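Side-chain contacts in LSM2-LSM8 complex subunit lsm8 (Schizosaccharomyces pombe, PDB 6PPN), which forms part of the nuclear LSM2-LSM8 complex, which binds U6 snRNA ending in a cyclic 2',3' phosphate and promotes U4/U6 annealing during spliceosome assembly: residues E8-V13 and D38-I43; V13-G18 and Y58-E63. All coordinates share one frame; numbering follows the deposited sequence.

Interaction 1 (E8-V13 and D38-I43); sequences EQRVQV and DSFERI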
loop_
_atom_site.group_PDB
_atom_site.type_symbol
_atom_site.label_atom_id
_atom_site.label_comp_id
_atom_site.label_asym_id
_atom_site.label_seq_id
_atom_site.Cartn_x
_atom_site.Cartn_y
_atom_site.Cartn_z
ATOM N N GLU H 8 15.770 18.929 -12.561
ATOM C CA GLU H 8 15.712 19.866 -13.679
ATOM C C GLU H 8 15.910 19.183 -15.023
ATOM O O GLU H 8 16.304 19.831 -15.997
ATOM C CB GLU H 8 16.731 21.010 -13.539
ATOM C CG GLU H 8 16.715 21.723 -12.210
ATOM C CD GLU H 8 15.380 22.388 -11.892
ATOM O OE1 GLU H 8 14.618 22.737 -12.830
ATOM O OE2 GLU H 8 15.085 22.532 -10.680
ATOM N N GLN H 9 15.694 17.876 -15.099
ATOM C CA GLN H 9 15.816 17.167 -16.362
ATOM C C GLN H 9 14.518 16.434 -16.668
ATOM O O GLN H 9 13.682 16.217 -15.782
ATOM C CB GLN H 9 16.989 16.182 -16.332
ATOM C CG GLN H 9 18.318 16.853 -16.021
ATOM C CD GLN H 9 19.322 15.877 -15.447
ATOM O OE1 GLN H 9 19.974 15.124 -16.183
ATOM N NE2 GLN H 9 19.415 15.845 -14.113
ATOM N N ARG H 10 14.355 16.070 -17.947
ATOM C CA ARG H 10 13.202 15.286 -18.375
ATOM C C ARG H 10 13.277 13.904 -17.760
ATOM O O ARG H 10 14.328 13.263 -17.755
ATOM C CB ARG H 10 13.124 15.166 -19.889
ATOM C CG ARG H 10 12.895 16.486 -20.589
ATOM C CD ARG H 10 11.630 17.224 -20.103
ATOM N NE ARG H 10 10.366 16.659 -20.588
ATOM C CZ ARG H 10 9.170 17.242 -20.433
ATOM N NH1 ARG H 10 9.063 18.413 -19.817
ATOM N NH2 ARG H 10 8.069 16.658 -20.901
ATOM N N VAL H 11 12.161 13.464 -17.219
ATOM C CA VAL H 11 12.084 12.279 -16.393
ATOM C C VAL H 11 10.803 11.553 -16.783
ATOM O O VAL H 11 9.852 12.172 -17.265
ATOM C CB VAL H 11 12.113 12.748 -14.928
ATOM C CG1 VAL H 11 10.998 12.169 -14.129
ATOM C CG2 VAL H 11 13.507 12.550 -14.330
ATOM N N GLN H 12 10.773 10.236 -16.603
ATOM C CA GLN H 12 9.610 9.439 -16.978
ATOM C C GLN H 12 9.193 8.612 -15.774
ATOM O O GLN H 12 9.930 7.733 -15.340
ATOM C CB GLN H 12 9.891 8.524 -18.173
ATOM C CG GLN H 12 8.782 7.468 -18.370
ATOM C CD GLN H 12 8.937 6.647 -19.641
ATOM O OE1 GLN H 12 8.733 7.151 -20.748
ATOM N NE2 GLN H 12 9.296 5.374 -19.487
ATOM N N VAL H 13 7.999 8.865 -15.258
ATOM C CA VAL H 13 7.524 8.243 -14.032
ATOM C C VAL H 13 6.568 7.135 -14.405
ATOM O O VAL H 13 5.656 7.345 -15.219
ATOM C CB VAL H 13 6.807 9.256 -13.124
ATOM C CG1 VAL H 13 6.273 8.524 -11.890
ATOM C CG2 VAL H 13 7.749 10.401 -12.710
ATOM N N ASP H 38 5.619 20.895 -17.172
ATOM C CA ASP H 38 5.490 20.602 -18.602
ATOM C C ASP H 38 5.302 19.109 -18.847
ATOM O O ASP H 38 5.873 18.519 -19.771
ATOM C CB ASP H 38 6.687 21.138 -19.379
ATOM C CG ASP H 38 6.669 22.628 -19.482
ATOM O OD1 ASP H 38 5.730 23.156 -20.121
ATOM O OD2 ASP H 38 7.551 23.278 -18.878
ATOM N N SER H 39 4.502 18.486 -18.008
ATOM C CA SER H 39 4.368 17.043 -18.062
ATOM C C SER H 39 3.247 16.616 -19.006
ATOM O O SER H 39 2.363 17.391 -19.389
ATOM C CB SER H 39 4.077 16.483 -16.681
ATOM O OG SER H 39 2.818 16.965 -16.290
ATOM N N PHE H 40 3.306 15.353 -19.401
ATOM C CA PHE H 40 2.237 14.783 -20.211
ATOM C C PHE H 40 2.209 13.290 -19.942
ATOM O O PHE H 40 3.184 12.713 -19.458
ATOM C CB PHE H 40 2.416 15.121 -21.699
ATOM C CG PHE H 40 3.718 14.656 -22.272
ATOM C CD1 PHE H 40 4.823 15.489 -22.268
ATOM C CD2 PHE H 40 3.842 13.382 -22.812
ATOM C CE1 PHE H 40 6.033 15.063 -22.791
ATOM C CE2 PHE H 40 5.050 12.950 -23.342
ATOM C CZ PHE H 40 6.145 13.795 -23.336
ATOM N N GLU H 41 1.064 12.667 -20.182
ATOM C CA GLU H 41 0.954 11.224 -20.025
ATOM C C GLU H 41 1.085 10.591 -21.392
ATOM O O GLU H 41 0.608 11.152 -22.372
ATOM C CB GLU H 41 -0.377 10.810 -19.403
ATOM C CG GLU H 41 -0.566 9.309 -19.425
ATOM C CD GLU H 41 -1.739 8.819 -18.596
ATOM O OE1 GLU H 41 -1.820 7.592 -18.377
ATOM O OE2 GLU H 41 -2.561 9.648 -18.150
ATOM N N ARG H 42 1.716 9.424 -21.455
ATOM C CA ARG H 42 1.776 8.631 -22.678
ATOM C C ARG H 42 0.968 7.365 -22.466
ATOM O O ARG H 42 1.158 6.667 -21.462
ATOM C CB ARG H 42 3.212 8.242 -23.041
ATOM C CG ARG H 42 3.902 9.137 -24.013
ATOM C CD ARG H 42 5.387 8.753 -24.128
ATOM N NE ARG H 42 6.076 9.692 -25.017
ATOM C CZ ARG H 42 7.394 9.845 -25.080
ATOM N NH1 ARG H 42 8.183 9.121 -24.308
ATOM N NH2 ARG H 42 7.921 10.731 -25.921
ATOM N N ILE H 43 0.054 7.095 -23.378
ATOM C CA ILE H 43 -0.712 5.858 -23.361
ATOM C C ILE H 43 -0.288 5.065 -24.587
ATOM O O ILE H 43 -0.726 5.340 -25.711
ATOM C CB ILE H 43 -2.219 6.106 -23.329
ATOM C CG1 ILE H 43 -2.571 6.983 -22.117
ATOM C CG2 ILE H 43 -2.950 4.786 -23.272
ATOM C CD1 ILE H 43 -4.030 7.338 -22.022
HETATM O O HOH W 1 7.685 6.552 -23.154
#
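R10 reaches across to the backbone of D38 with both terminal nitrogens, and the two bonds end on one atom: NH1 lies 3.2 Å and NH2 3.1 Å from D38 O. That oxygen sits in the guanidinium plane, whereas both nitrogens approach it from the same face of the carbonyl, NH1 well above its plane. Bends at chi2 (-56°) and chi3 (-75°) swing the head of R10 over to the corner at D38, and NH1 has a further partner in S24 OG. The D38 carboxylate turns elsewhere, OD2 staying 5.2 Å from R10 NH1. With an alanine here in place of R10, D38 O is likely to lose both donors, and a gap would probably open beside F40. The aromatic contact is oblique: F40 CE1 lies 3.2 Å from R10 NH2, near the guanidinium plane. Further along, a water bridges the strands, donating to Q12 OE1 at 2.7 Å and accepting from R42 NH1 at 2.9 Å. Q12 NE2 is bound to the backbone of a neighbouring subunit, and R42 also makes a cation-pi contact with W81. Side chains thus span two strands that each pair with strand 20-28, an arrangement belonging to the strongly bent antiparallel sheet of the Sm fold.

Interaction 2 (V13-G18 and Y58-E63); sequences VITNDG and YLLRGE. With nucleotides of chain A.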
loop_
_atom_site.group_PDB
_atom_site.type_symbol
_atom_site.label_atom_id
_atom_site.label_comp_id
_atom_site.label_asym_id
_atom_site.label_seq_id
_atom_site.Cartn_x
_atom_site.Cartn_y
_atom_site.Cartn_z
ATOM N N VAL H 13 7.999 8.865 -15.258
ATOM C CA VAL H 13 7.524 8.243 -14.032
ATOM C C VAL H 13 6.568 7.135 -14.405
ATOM O O VAL H 13 5.656 7.345 -15.219
ATOM C CB VAL H 13 6.807 9.256 -13.124
ATOM C CG1 VAL H 13 6.273 8.524 -11.890
ATOM C CG2 VAL H 13 7.749 10.401 -12.710
ATOM N N ILE H 14 6.768 5.962 -13.813
ATOM C CA ILE H 14 5.812 4.868 -13.876
ATOM C C ILE H 14 5.153 4.792 -12.512
ATOM O O ILE H 14 5.848 4.617 -11.498
ATOM C CB ILE H 14 6.477 3.530 -14.204
ATOM C CG1 ILE H 14 7.375 3.677 -15.416
ATOM C CG2 ILE H 14 5.406 2.498 -14.463
ATOM C CD1 ILE H 14 6.620 3.738 -16.607
ATOM N N THR H 15 3.827 4.890 -12.485
ATOM C CA THR H 15 3.075 4.898 -11.242
ATOM C C THR H 15 2.505 3.518 -10.950
ATOM O O THR H 15 2.544 2.601 -11.786
ATOM C CB THR H 15 1.953 5.927 -11.322
ATOM O OG1 THR H 15 1.124 5.607 -12.419
ATOM C CG2 THR H 15 2.505 7.270 -11.606
ATOM N N ASN H 16 1.974 3.369 -9.728
ATOM C CA ASN H 16 1.491 2.056 -9.311
ATOM C C ASN H 16 0.279 1.604 -10.105
ATOM O O ASN H 16 0.010 0.396 -10.150
ATOM C CB ASN H 16 1.169 2.048 -7.814
ATOM C CG ASN H 16 2.428 2.103 -6.949
ATOM O OD1 ASN H 16 3.550 2.221 -7.460
ATOM N ND2 ASN H 16 2.250 1.978 -5.640
ATOM N N ASP H 17 -0.473 2.527 -10.713
ATOM C CA ASP H 17 -1.598 2.153 -11.559
ATOM C C ASP H 17 -1.184 1.984 -13.012
ATOM O O ASP H 17 -2.053 1.874 -13.883
ATOM C CB ASP H 17 -2.740 3.177 -11.451
ATOM C CG ASP H 17 -2.268 4.615 -11.641
ATOM O OD1 ASP H 17 -1.094 4.815 -12.011
ATOM O OD2 ASP H 17 -3.076 5.557 -11.436
ATOM N N GLY H 18 0.118 1.912 -13.291
ATOM C CA GLY H 18 0.579 1.581 -14.630
ATOM C C GLY H 18 0.700 2.755 -15.575
ATOM O O GLY H 18 0.998 2.554 -16.756
ATOM N N TYR H 58 2.262 18.688 -12.195
ATOM C CA TYR H 58 1.775 17.406 -11.693
ATOM C C TYR H 58 2.494 17.121 -10.398
ATOM O O TYR H 58 3.719 17.011 -10.399
ATOM C CB TYR H 58 2.075 16.293 -12.681
ATOM C CG TYR H 58 0.988 15.276 -12.850
ATOM C CD1 TYR H 58 -0.274 15.659 -13.236
ATOM C CD2 TYR H 58 1.248 13.922 -12.680
ATOM C CE1 TYR H 58 -1.269 14.737 -13.430
ATOM C CE2 TYR H 58 0.253 12.985 -12.874
ATOM C CZ TYR H 58 -1.001 13.405 -13.240
ATOM O OH TYR H 58 -2.003 12.484 -13.439
ATOM N N LEU H 59 1.772 17.092 -9.286
ATOM C CA LEU H 59 2.347 16.655 -8.020
ATOM C C LEU H 59 1.942 15.200 -7.776
ATOM O O LEU H 59 0.753 14.892 -7.677
ATOM C CB LEU H 59 1.877 17.563 -6.883
ATOM C CG LEU H 59 2.763 17.671 -5.644
ATOM C CD1 LEU H 59 2.264 18.816 -4.831
ATOM C CD2 LEU H 59 2.776 16.392 -4.811
ATOM N N LEU H 60 2.909 14.306 -7.693
ATOM C CA LEU H 60 2.619 12.883 -7.561
ATOM C C LEU H 60 2.945 12.477 -6.133
ATOM O O LEU H 60 4.040 12.768 -5.639
ATOM C CB LEU H 60 3.453 12.027 -8.512
ATOM C CG LEU H 60 3.104 12.073 -9.998
ATOM C CD1 LEU H 60 4.065 12.986 -10.752
ATOM C CD2 LEU H 60 3.085 10.675 -10.593
ATOM N N ARG H 61 2.004 11.821 -5.467
ATOM C CA ARG H 61 2.257 11.364 -4.109
ATOM C C ARG H 61 3.157 10.140 -4.178
ATOM O O ARG H 61 2.895 9.229 -4.967
ATOM C CB ARG H 61 0.944 11.047 -3.409
ATOM C CG ARG H 61 1.089 10.570 -1.958
ATOM C CD ARG H 61 -0.290 10.498 -1.271
ATOM N NE ARG H 61 -0.203 9.782 -0.001
ATOM C CZ ARG H 61 0.086 10.362 1.164
ATOM N NH1 ARG H 61 0.305 11.677 1.237
ATOM N NH2 ARG H 61 0.140 9.629 2.266
ATOM N N GLY H 62 4.207 10.113 -3.345
ATOM C CA GLY H 62 5.268 9.112 -3.504
ATOM C C GLY H 62 4.796 7.675 -3.372
ATOM O O GLY H 62 5.306 6.766 -4.039
ATOM N N GLU H 63 3.837 7.447 -2.505
ATOM C CA GLU H 63 3.186 6.162 -2.374
ATOM C C GLU H 63 2.759 5.589 -3.710
ATOM O O GLU H 63 2.597 4.379 -3.830
ATOM C CB GLU H 63 1.959 6.418 -1.482
ATOM C CG GLU H 63 1.005 5.349 -1.258
ATOM C CD GLU H 63 -0.030 5.808 -0.261
ATOM O OE1 GLU H 63 -0.250 7.040 -0.183
ATOM O OE2 GLU H 63 -0.587 4.959 0.470
ATOM P P U A 2 2.427 7.347 6.565
ATOM O OP1 U A 2 2.666 6.106 7.357
ATOM O OP2 U A 2 3.205 8.576 6.865
ATOM O "O5'" U A 2 2.663 7.141 5.015
ATOM C "C5'" U A 2 1.836 6.253 4.283
ATOM C "C4'" U A 2 2.363 6.116 2.889
ATOM O "O4'" U A 2 2.195 7.389 2.208
ATOM C "C3'" U A 2 3.853 5.785 2.799
ATOM O "O3'" U A 2 4.066 5.128 1.563
ATOM C "C2'" U A 2 4.467 7.160 2.677
ATOM O "O2'" U A 2 5.768 7.160 2.134
ATOM C "C1'" U A 2 3.453 7.834 1.754
ATOM N N1 U A 2 3.478 9.297 1.782
ATOM C C2 U A 2 3.632 9.956 0.578
ATOM O O2 U A 2 3.710 9.374 -0.514
ATOM N N3 U A 2 3.663 11.325 0.691
ATOM C C4 U A 2 3.558 12.077 1.853
ATOM O O4 U A 2 3.606 13.314 1.817
ATOM C C5 U A 2 3.412 11.309 3.045
ATOM C C6 U A 2 3.389 9.977 2.970
#
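The guanidinium of R61 lies with one face over the uracil of U2 of chain A, N1 of the base standing 3.4 Å from the guanidinium plane and offset toward the rim. At its edge, close to its plane, is E63 OE1: R61 NE meets E63 OE1 at 2.7 Å in a salt bridge with an N-H...O angle of 165°, which should fix the rotation of the guanidinium against the base. E63 OE2 has a second partner, a basic side chain of a neighbouring subunit. The backbone N of E63 donates to O2 of U2 of chain A at 2.8 Å. Across the segments the contact is mainly apolar. L60 CD2 packs on T15 CG2 at 3.6 Å and on V13 CG1 at 4.1 Å; V13 holds CG1 anti to its own N (chi1 177°), on the side facing the leucine. N16 ND2 approaches E63 O, but the angle is too poor for a bond. At the far end, a type I turn from T15 to G18 closes with G18 N on T15 O, while T15 OG1 also meets the backbone N of R19. Apolar contacts thus join the two segments, while the side chains of R61 and E63 and a backbone N-H that holds the base at its O2 face the nucleotide, consistent with uridine binding by the Sm fold.

In the fold
Interactions 1 and 2 share strand 10-15 and their segments overlap at V13, their centres about 11 Å apart. Along the chain their segments alternate: 8-13 leads into 13-18, then come 38-43 and 58-63. The two sites also touch directly, S39 OG lying 3.7 Å from Y58 CB. All four segments draw on strands of one curled antiparallel sheet within the Sm domain. Interaction 1 lies nearer the chain centre and about 12 Å from the RNA at its nearest atom, whereas interaction 2 includes the nucleotide and strand 58-60, which pairs with a strand of a neighbouring subunit. Strand 10-15 thus has contacts both with strand 39-43 and with the segment that binds the nucleotide, and both contacts border a neighbouring subunit.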